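Acyl-coenzyme A thioesterase THEM4 (Rhodococcus sp., PDB 2OV9) probably hydrolyses fatty acyl-coenzyme A thioesters, such as octanoyl-, decanoyl- and oleoyl-CoA, to the free fatty acid and coenzyme A, as a hot-dog-fold thioesterase. Local coordinates at residues H6-S12 / A147-K151; L142-N146 / I186-G190; L158-R164 / Q198-E204. All coordinates share one frame; numbering follows the deposited sequence. Where two conformers were deposited one is given.

Contact 1: residues H6-S12 / A147-K151; sequences HPTFENS and AWGGK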
loop_
_atom_site.group_PDB
_atom_site.type_symbol
_atom_site.label_atom_id
_atom_site.label_comp_id
_atom_site.label_asym_id
_atom_site.label_seq_id
_atom_site.Cartn_x
_atom_site.Cartn_y
_atom_site.Cartn_z
ATOM N N HIS B 6 -10.199 -4.313 -25.180
ATOM C CA HIS B 6 -9.387 -4.796 -24.059
ATOM C C HIS B 6 -9.080 -6.291 -24.193
ATOM O O HIS B 6 -9.967 -7.079 -24.519
ATOM C CB HIS B 6 -10.063 -4.487 -22.707
ATOM C CG HIS B 6 -9.476 -5.235 -21.546
ATOM N ND1 HIS B 6 -8.208 -4.991 -21.064
ATOM C CD2 HIS B 6 -9.984 -6.226 -20.775
ATOM C CE1 HIS B 6 -7.954 -5.805 -20.055
ATOM N NE2 HIS B 6 -9.015 -6.565 -19.858
ATOM N N PRO B 7 -7.806 -6.688 -23.957
ATOM C CA PRO B 7 -7.410 -8.108 -23.978
ATOM C C PRO B 7 -8.129 -8.937 -22.919
ATOM O O PRO B 7 -8.201 -8.529 -21.768
ATOM C CB PRO B 7 -5.914 -8.068 -23.638
ATOM C CG PRO B 7 -5.473 -6.688 -23.960
ATOM C CD PRO B 7 -6.654 -5.801 -23.704
ATOM N N THR B 8 -8.645 -10.098 -23.312
ATOM C CA THR B 8 -9.255 -11.050 -22.386
ATOM C C THR B 8 -8.741 -12.440 -22.701
ATOM O O THR B 8 -8.126 -12.649 -23.734
ATOM C CB THR B 8 -10.760 -11.148 -22.554
ATOM O OG1 THR B 8 -11.031 -11.774 -23.815
ATOM C CG2 THR B 8 -11.416 -9.768 -22.506
ATOM N N PHE B 9 -9.034 -13.389 -21.819
ATOM C CA PHE B 9 -8.586 -14.768 -21.990
ATOM C C PHE B 9 -9.100 -15.410 -23.289
ATOM O O PHE B 9 -8.582 -16.427 -23.715
ATOM C CB PHE B 9 -8.955 -15.618 -20.755
ATOM C CG PHE B 9 -10.418 -15.961 -20.654
ATOM C CD1 PHE B 9 -11.354 -14.997 -20.286
ATOM C CD2 PHE B 9 -10.858 -17.260 -20.908
ATOM C CE1 PHE B 9 -12.695 -15.316 -20.179
ATOM C CE2 PHE B 9 -12.207 -17.591 -20.817
ATOM C CZ PHE B 9 -13.128 -16.621 -20.456
ATOM N N GLU B 10 -10.106 -14.813 -23.921
ATOM C CA GLU B 10 -10.638 -15.377 -25.177
ATOM C C GLU B 10 -10.031 -14.783 -26.447
ATOM O O GLU B 10 -10.052 -15.420 -27.519
ATOM C CB GLU B 10 -12.160 -15.245 -25.216
ATOM C CG GLU B 10 -12.837 -16.098 -24.174
ATOM C CD GLU B 10 -14.305 -15.797 -24.021
ATOM O OE1 GLU B 10 -15.052 -16.736 -23.672
ATOM O OE2 GLU B 10 -14.720 -14.638 -24.263
ATOM N N ASN B 11 -9.522 -13.561 -26.356
ATOM C CA ASN B 11 -9.056 -12.873 -27.560
ATOM C C ASN B 11 -7.550 -12.640 -27.615
ATOM O O ASN B 11 -7.049 -12.067 -28.560
ATOM C CB ASN B 11 -9.831 -11.559 -27.766
ATOM C CG ASN B 11 -9.549 -10.540 -26.688
ATOM O OD1 ASN B 11 -8.499 -10.585 -26.013
ATOM N ND2 ASN B 11 -10.476 -9.595 -26.519
ATOM N N SER B 12 -6.840 -13.085 -26.583
ATOM C CA SER B 12 -5.405 -12.867 -26.458
ATOM C C SER B 12 -4.718 -14.166 -26.078
ATOM O O SER B 12 -5.327 -14.989 -25.402
ATOM C CB SER B 12 -5.158 -11.783 -25.405
ATOM O OG SER B 12 -5.579 -10.521 -25.914
ATOM N N ALA B 147 -10.861 -7.980 -15.213
ATOM C CA ALA B 147 -10.662 -7.400 -16.556
ATOM C C ALA B 147 -10.361 -8.502 -17.572
ATOM O O ALA B 147 -10.949 -8.547 -18.647
ATOM C CB ALA B 147 -9.527 -6.379 -16.550
ATOM N N TRP B 148 -9.442 -9.388 -17.209
ATOM C CA TRP B 148 -8.978 -10.463 -18.074
ATOM C C TRP B 148 -10.081 -11.472 -18.359
ATOM O O TRP B 148 -10.093 -12.147 -19.414
ATOM C CB TRP B 148 -7.752 -11.127 -17.437
ATOM C CG TRP B 148 -7.180 -12.317 -18.168
ATOM C CD1 TRP B 148 -7.130 -13.615 -17.709
ATOM C CD2 TRP B 148 -6.524 -12.325 -19.456
ATOM N NE1 TRP B 148 -6.493 -14.424 -18.635
ATOM C CE2 TRP B 148 -6.121 -13.665 -19.715
ATOM C CE3 TRP B 148 -6.263 -11.343 -20.425
ATOM C CZ2 TRP B 148 -5.457 -14.034 -20.889
ATOM C CZ3 TRP B 148 -5.600 -11.716 -21.602
ATOM C CH2 TRP B 148 -5.208 -13.052 -21.822
ATOM N N GLY B 149 -11.025 -11.569 -17.433
ATOM C CA GLY B 149 -12.205 -12.406 -17.626
ATOM C C GLY B 149 -13.318 -11.665 -18.360
ATOM O O GLY B 149 -14.407 -12.186 -18.497
ATOM N N GLY B 150 -13.047 -10.442 -18.816
ATOM C CA GLY B 150 -14.016 -9.669 -19.593
ATOM C C GLY B 150 -15.153 -9.082 -18.777
ATOM O O GLY B 150 -16.226 -8.767 -19.319
ATOM N N LYS B 151 -14.926 -8.918 -17.475
ATOM C CA LYS B 151 -15.942 -8.344 -16.594
ATOM C C LYS B 151 -15.414 -7.126 -15.841
ATOM O O LYS B 151 -14.213 -6.867 -15.792
ATOM C CB LYS B 151 -16.469 -9.398 -15.615
ATOM C CG LYS B 151 -17.479 -10.389 -16.209
ATOM C CD LYS B 151 -18.839 -9.728 -16.545
ATOM C CE LYS B 151 -19.722 -9.509 -15.305
ATOM N NZ LYS B 151 -21.010 -8.753 -15.570
#
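The indole of W148 lies flat over the backbone of T8 and F9, one of its faces against the peptide that joins them. F9 N sits 3.4 Å above the ring plane over its centre, while T8 C lies at the same height nearer the rim. The chi1 of 177°, which sets CG of W148 opposite the backbone N, carries the indole from the helix end across the N-terminal segment. F9 CB packs against W148 CE2 at 3.6 Å, and at the far end of the indole S12 CB meets the edge close to CH2. P7 adds a looser apolar touch from CB to CZ3. The T8-F9 peptide is also tied to the backbone of the helix end: F9 N donates to W148 O over 2.9 Å, in the carbonyl plane, at an N-H...O angle of 157°. The phenyl ring of F9 brings its edge to that oxygen, CD1 lying 3.2 Å from W148 O, and passes on to the CA of G149. In one of two modelled conformers, H6 turns NE2 to A147 O, a weak and doubtful bond. The loop itself is braced by N11, whose OD1 accepts from T8 N at 2.7 Å and from S12 OG, the two donors coming from opposite faces of the amide. T8 OG1 accepts from E10 N in an ST turn, and T8 CG2 rests against G150 CA. G150, with positive phi, closes the helix in a Schellman motif. The contact thus lays the chain's N-terminal loop, just ahead of strand 16-17, across the C-terminal end of helix 131-148; beyond it W148 NE1 is bonded to L107 O, next to strand 105-106, and the indole also touches L18, just after strand 16-17.

Contact 2: residues L142-N146 / I186-G190; sequences LGVAN and ITTAG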
loop_
_atom_site.group_PDB
_atom_site.type_symbol
_atom_site.label_atom_id
_atom_site.label_comp_id
_atom_site.label_asym_id
_atom_site.label_seq_id
_atom_site.Cartn_x
_atom_site.Cartn_y
_atom_site.Cartn_z
ATOM N N LEU B 142 -7.337 -9.221 -8.093
ATOM C CA LEU B 142 -8.738 -9.596 -8.379
ATOM C C LEU B 142 -9.350 -8.661 -9.422
ATOM O O LEU B 142 -10.083 -9.109 -10.303
ATOM C CB LEU B 142 -9.625 -9.588 -7.105
ATOM C CG LEU B 142 -9.231 -10.542 -5.963
ATOM C CD1 LEU B 142 -10.313 -10.535 -4.899
ATOM C CD2 LEU B 142 -9.010 -11.939 -6.506
ATOM N N GLY B 143 -9.049 -7.367 -9.316
ATOM C CA GLY B 143 -9.475 -6.395 -10.342
ATOM C C GLY B 143 -8.958 -6.726 -11.730
ATOM O O GLY B 143 -9.673 -6.629 -12.724
ATOM N N VAL B 144 -7.695 -7.115 -11.800
ATOM C CA VAL B 144 -7.087 -7.466 -13.061
ATOM C C VAL B 144 -7.673 -8.773 -13.574
ATOM O O VAL B 144 -7.917 -8.907 -14.776
ATOM C CB VAL B 144 -5.552 -7.585 -12.922
ATOM C CG1 VAL B 144 -4.923 -8.039 -14.227
ATOM C CG2 VAL B 144 -4.950 -6.250 -12.484
ATOM N N ALA B 145 -7.877 -9.746 -12.680
ATOM C CA ALA B 145 -8.503 -11.020 -13.069
ATOM C C ALA B 145 -9.886 -10.780 -13.627
ATOM O O ALA B 145 -10.290 -11.399 -14.606
ATOM C CB ALA B 145 -8.553 -11.994 -11.910
ATOM N N ASN B 146 -10.630 -9.863 -13.028
ATOM C CA ASN B 146 -11.912 -9.513 -13.605
ATOM C C ASN B 146 -11.809 -8.896 -15.001
ATOM O O ASN B 146 -12.610 -9.230 -15.873
ATOM C CB ASN B 146 -12.701 -8.584 -12.672
ATOM C CG ASN B 146 -13.181 -9.285 -11.404
ATOM O OD1 ASN B 146 -13.283 -10.501 -11.363
ATOM N ND2 ASN B 146 -13.533 -8.505 -10.386
ATOM N N ILE B 186 -20.198 -10.325 -9.234
ATOM C CA ILE B 186 -19.017 -11.077 -9.622
ATOM C C ILE B 186 -18.313 -11.590 -8.381
ATOM O O ILE B 186 -18.143 -10.846 -7.418
ATOM C CB ILE B 186 -18.054 -10.204 -10.435
ATOM C CG1 ILE B 186 -18.744 -9.733 -11.718
ATOM C CG2 ILE B 186 -16.747 -10.977 -10.734
ATOM C CD1 ILE B 186 -18.495 -8.281 -12.055
ATOM N N THR B 187 -17.923 -12.864 -8.409
ATOM C CA THR B 187 -17.076 -13.443 -7.368
ATOM C C THR B 187 -15.721 -13.791 -7.942
ATOM O O THR B 187 -15.627 -14.486 -8.971
ATOM C CB THR B 187 -17.685 -14.721 -6.766
ATOM O OG1 THR B 187 -18.888 -14.386 -6.069
ATOM C CG2 THR B 187 -16.728 -15.354 -5.770
ATOM N N THR B 188 -14.679 -13.347 -7.235
ATOM C CA THR B 188 -13.311 -13.510 -7.667
ATOM C C THR B 188 -12.457 -14.017 -6.509
ATOM O O THR B 188 -12.655 -13.597 -5.365
ATOM C CB THR B 188 -12.781 -12.166 -8.168
ATOM O OG1 THR B 188 -13.801 -11.520 -8.942
ATOM C CG2 THR B 188 -11.521 -12.333 -9.043
ATOM N N ALA B 189 -11.502 -14.905 -6.805
ATOM C CA ALA B 189 -10.633 -15.477 -5.773
ATOM C C ALA B 189 -9.150 -15.397 -6.171
ATOM O O ALA B 189 -8.806 -15.350 -7.357
ATOM C CB ALA B 189 -11.019 -16.937 -5.475
ATOM N N GLY B 190 -8.272 -15.407 -5.177
ATOM C CA GLY B 190 -6.838 -15.324 -5.454
ATOM C C GLY B 190 -6.067 -15.739 -4.230
ATOM O O GLY B 190 -6.649 -15.984 -3.163
#
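In the hot-dog fold a long central helix is wrapped by an antiparallel sheet, and here the last turns of that helix, 131-148, lie on strand 185-194. The short axes of 142-146 and 186-190 approach to 8.4 Å, with 123° between their N-to-C directions. T188 meets the helix with both branches of its side chain. Its hydroxyl donates to the amide oxygen of N146, OG1 to OD1 2.7 Å, in the carbonyl plane and on a lone pair, with a C=O...O angle of 115°. Because CG2 of T188 is anti to the backbone N while OG1 lies beside it (chi1 -41°), the methyl turns to L142, CG2 standing 3.6 Å from L142 CD2, and more loosely to A145 CB. L142 then runs on along the strand: CD2 settles on the peptide between A189 and G190, 3.5 Å from A189 C. A side chain at G190 would point at this methyl, so the bare glycine suits the close fit. Toward the start of the segment, I186 CG2 lies 3.6 Å from N146 OD1, covering the amide beside its bond to T188. F207 of the next strand touches L142, N146 and T188, and L178 of strand 171-182, the other neighbour of strand 185-194, touches N146 and I186. The contact therefore sets one short polar link into an otherwise apolar layer. The link gives the buried hydroxyl an acceptor and the buried amide oxygen a donor, and it probably limits the turning of both side chains between helix and sheet.

Contact 3: residues L158-R164 / Q198-E204; sequences LSTRYHR and QVCVSVE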
loop_
_atom_site.group_PDB
_atom_site.type_symbol
_atom_site.label_atom_id
_atom_site.label_comp_id
_atom_site.label_asym_id
_atom_site.label_seq_id
_atom_site.Cartn_x
_atom_site.Cartn_y
_atom_site.Cartn_z
ATOM N N LEU B 158 -14.204 -7.746 0.508
ATOM C CA LEU B 158 -12.979 -8.507 0.342
ATOM C C LEU B 158 -12.848 -9.297 1.633
ATOM O O LEU B 158 -12.984 -8.730 2.717
ATOM C CB LEU B 158 -11.801 -7.543 0.157
ATOM C CG LEU B 158 -10.467 -7.972 -0.433
ATOM C CD1 LEU B 158 -10.559 -8.026 -1.961
ATOM C CD2 LEU B 158 -9.360 -6.986 0.041
ATOM N N SER B 159 -12.641 -10.603 1.525
ATOM C CA SER B 159 -12.369 -11.436 2.695
ATOM C C SER B 159 -11.011 -12.066 2.558
ATOM O O SER B 159 -10.848 -12.959 1.734
ATOM C CB SER B 159 -13.405 -12.535 2.814
ATOM O OG SER B 159 -14.690 -11.941 2.876
ATOM N N THR B 160 -10.051 -11.617 3.371
ATOM C CA THR B 160 -8.676 -12.100 3.263
ATOM C C THR B 160 -8.327 -12.979 4.442
ATOM O O THR B 160 -8.558 -12.608 5.586
ATOM C CB THR B 160 -7.689 -10.908 3.164
ATOM O OG1 THR B 160 -8.244 -9.926 2.271
ATOM C CG2 THR B 160 -6.332 -11.358 2.641
ATOM N N ARG B 161 -7.769 -14.153 4.149
ATOM C CA ARG B 161 -7.406 -15.131 5.162
ATOM C C ARG B 161 -5.896 -15.340 5.136
ATOM O O ARG B 161 -5.304 -15.457 4.070
ATOM C CB ARG B 161 -8.144 -16.463 4.897
ATOM C CG ARG B 161 -9.640 -16.419 5.240
ATOM C CD ARG B 161 -10.292 -17.823 5.366
ATOM N NE ARG B 161 -9.648 -18.662 6.383
ATOM C CZ ARG B 161 -9.257 -19.924 6.203
ATOM N NH1 ARG B 161 -9.466 -20.559 5.043
ATOM N NH2 ARG B 161 -8.675 -20.567 7.213
ATOM N N TYR B 162 -5.293 -15.413 6.319
ATOM C CA TYR B 162 -3.859 -15.477 6.467
ATOM C C TYR B 162 -3.469 -16.824 7.042
ATOM O O TYR B 162 -3.835 -17.153 8.170
ATOM C CB TYR B 162 -3.386 -14.327 7.378
ATOM C CG TYR B 162 -3.673 -12.974 6.767
ATOM C CD1 TYR B 162 -2.703 -12.306 6.011
ATOM C CD2 TYR B 162 -4.923 -12.377 6.907
ATOM C CE1 TYR B 162 -2.986 -11.056 5.425
ATOM C CE2 TYR B 162 -5.211 -11.142 6.317
ATOM C CZ TYR B 162 -4.224 -10.487 5.593
ATOM O OH TYR B 162 -4.512 -9.270 5.011
ATOM N N HIS B 163 -2.699 -17.575 6.271
ATOM C CA HIS B 163 -2.437 -18.977 6.559
ATOM C C HIS B 163 -1.041 -19.216 7.106
ATOM O O HIS B 163 -0.861 -20.011 8.028
ATOM C CB HIS B 163 -2.648 -19.797 5.278
ATOM C CG HIS B 163 -3.982 -19.567 4.628
ATOM N ND1 HIS B 163 -5.123 -20.232 5.027
ATOM C CD2 HIS B 163 -4.365 -18.725 3.640
ATOM C CE1 HIS B 163 -6.149 -19.814 4.303
ATOM N NE2 HIS B 163 -5.716 -18.911 3.445
ATOM N N ARG B 164 -0.050 -18.563 6.488
ATOM C CA ARG B 164 1.362 -18.753 6.805
ATOM C C ARG B 164 2.031 -17.386 6.656
ATOM O O ARG B 164 1.583 -16.570 5.844
ATOM C CB ARG B 164 2.014 -19.717 5.808
ATOM C CG ARG B 164 1.316 -21.049 5.648
ATOM C CD ARG B 164 1.967 -21.905 4.572
ATOM N NE ARG B 164 3.360 -22.236 4.877
ATOM C CZ ARG B 164 3.755 -23.202 5.718
ATOM N NH1 ARG B 164 2.872 -23.966 6.360
ATOM N NH2 ARG B 164 5.048 -23.420 5.915
ATOM N N GLN B 198 3.194 -23.253 -1.288
ATOM C CA GLN B 198 2.320 -23.166 -0.121
ATOM C C GLN B 198 1.611 -21.819 -0.075
ATOM O O GLN B 198 2.226 -20.785 -0.364
ATOM C CB GLN B 198 3.100 -23.438 1.162
ATOM C CG GLN B 198 3.759 -24.817 1.144
ATOM C CD GLN B 198 4.202 -25.248 2.518
ATOM O OE1 GLN B 198 5.396 -25.244 2.820
ATOM N NE2 GLN B 198 3.244 -25.614 3.368
ATOM N N VAL B 199 0.329 -21.820 0.288
ATOM C CA VAL B 199 -0.440 -20.577 0.348
ATOM C C VAL B 199 -0.130 -19.788 1.628
ATOM O O VAL B 199 -0.126 -20.351 2.741
ATOM C CB VAL B 199 -1.950 -20.861 0.344
ATOM C CG1 VAL B 199 -2.747 -19.543 0.387
ATOM C CG2 VAL B 199 -2.344 -21.677 -0.882
ATOM N N CYS B 200 0.151 -18.498 1.465
ATOM C CA CYS B 200 0.406 -17.587 2.569
ATOM C C CYS B 200 -0.856 -16.808 2.900
ATOM O O CYS B 200 -1.269 -16.737 4.067
ATOM C CB CYS B 200 1.513 -16.603 2.175
ATOM S SG CYS B 200 3.073 -17.422 2.017
ATOM N N VAL B 201 -1.449 -16.210 1.872
ATOM C CA VAL B 201 -2.673 -15.422 2.018
ATOM C C VAL B 201 -3.630 -15.811 0.911
ATOM O O VAL B 201 -3.218 -16.085 -0.222
ATOM C CB VAL B 201 -2.404 -13.912 1.877
ATOM C CG1 VAL B 201 -3.668 -13.074 2.310
ATOM C CG2 VAL B 201 -1.228 -13.519 2.728
ATOM N N SER B 202 -4.927 -15.813 1.207
ATOM C CA SER B 202 -5.899 -16.074 0.175
ATOM C C SER B 202 -6.991 -15.029 0.321
ATOM O O SER B 202 -7.121 -14.414 1.356
ATOM C CB SER B 202 -6.455 -17.506 0.300
ATOM O OG SER B 202 -7.183 -17.709 1.513
ATOM N N VAL B 203 -7.755 -14.831 -0.735
ATOM C CA VAL B 203 -8.830 -13.854 -0.731
ATOM C C VAL B 203 -10.011 -14.329 -1.562
ATOM O O VAL B 203 -9.841 -15.100 -2.520
ATOM C CB VAL B 203 -8.343 -12.476 -1.249
ATOM C CG1 VAL B 203 -7.923 -12.558 -2.723
ATOM C CG2 VAL B 203 -9.435 -11.390 -1.036
ATOM N N GLU B 204 -11.196 -13.930 -1.107
ATOM C CA GLU B 204 -12.443 -13.984 -1.876
ATOM C C GLU B 204 -13.007 -12.562 -1.948
ATOM O O GLU B 204 -13.254 -11.950 -0.887
ATOM C CB GLU B 204 -13.482 -14.870 -1.173
ATOM C CG GLU B 204 -13.289 -16.383 -1.293
ATOM C CD GLU B 204 -14.324 -17.197 -0.501
ATOM O OE1 GLU B 204 -15.426 -16.675 -0.190
ATOM O OE2 GLU B 204 -14.031 -18.374 -0.186
HETATM O O HOH W 1 -15.732 -11.980 0.288
#
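Backbone hydrogen bonds pair S159 with E204 and R161 with S202 in both directions, alternating with the non-hydrogen-bonded pairs T160-V203 and Y162-V201. Past the ladder, C200 O accepts from two successive amides, H163 N at 2.8 Å and R164 N at 3.3 Å. The side-chain bond is H163 NE2 to S202 OG, 2.7 Å and nearly straight at 176°, the hydroxyl lying at the ring edge; chi1 of -53° folds the imidazole back along the strand to meet it. Replacing H163, an alanine here is likely to leave S202 OG without this partner and V199 CG1 without the ring it packs on. Among apolar contacts, V201 CG1 lies over one face of Y162, 4.1 Å from the ring centroid, a CH-pi contact, and L158 CG meets V203 CG2. A water bridges S159 OG and E204 O. The end of the Q198 side chain lies over one face of the R164 guanidinium, the two planes 31° apart. T160, Y162, V201 and V203 share one face, with Y162, V201 and V203 touching helix 131-148. C200 and V201 opposite I192 form a classic beta bulge, and 158-161 also pairs antiparallel with a strand of the second subunit, the continuous sheet of a hot-dog dimer.

In the fold
Helix 131-148 runs through the first two contacts: contact 1 holds its C-terminal end and contact 2 the turn before, their centres about 12 Å apart, and K151 N probably bonds to N146 O between them. Contacts 2 and 3, with centres about 14 Å apart, share the sheet, where strands 185-194 and 199-208 are neighbours; G190 O probably accepts from V203 N, and L142 packs on V203. Contacts 1 and 3 do not touch, their centres about 25 Å apart. Along the chain, contact 1 closes before contact 3 opens, whereas contact 2 interleaves with both. Together they run from the N-terminal loop, through the helix-on-sheet core, to the strand that meets the second subunit.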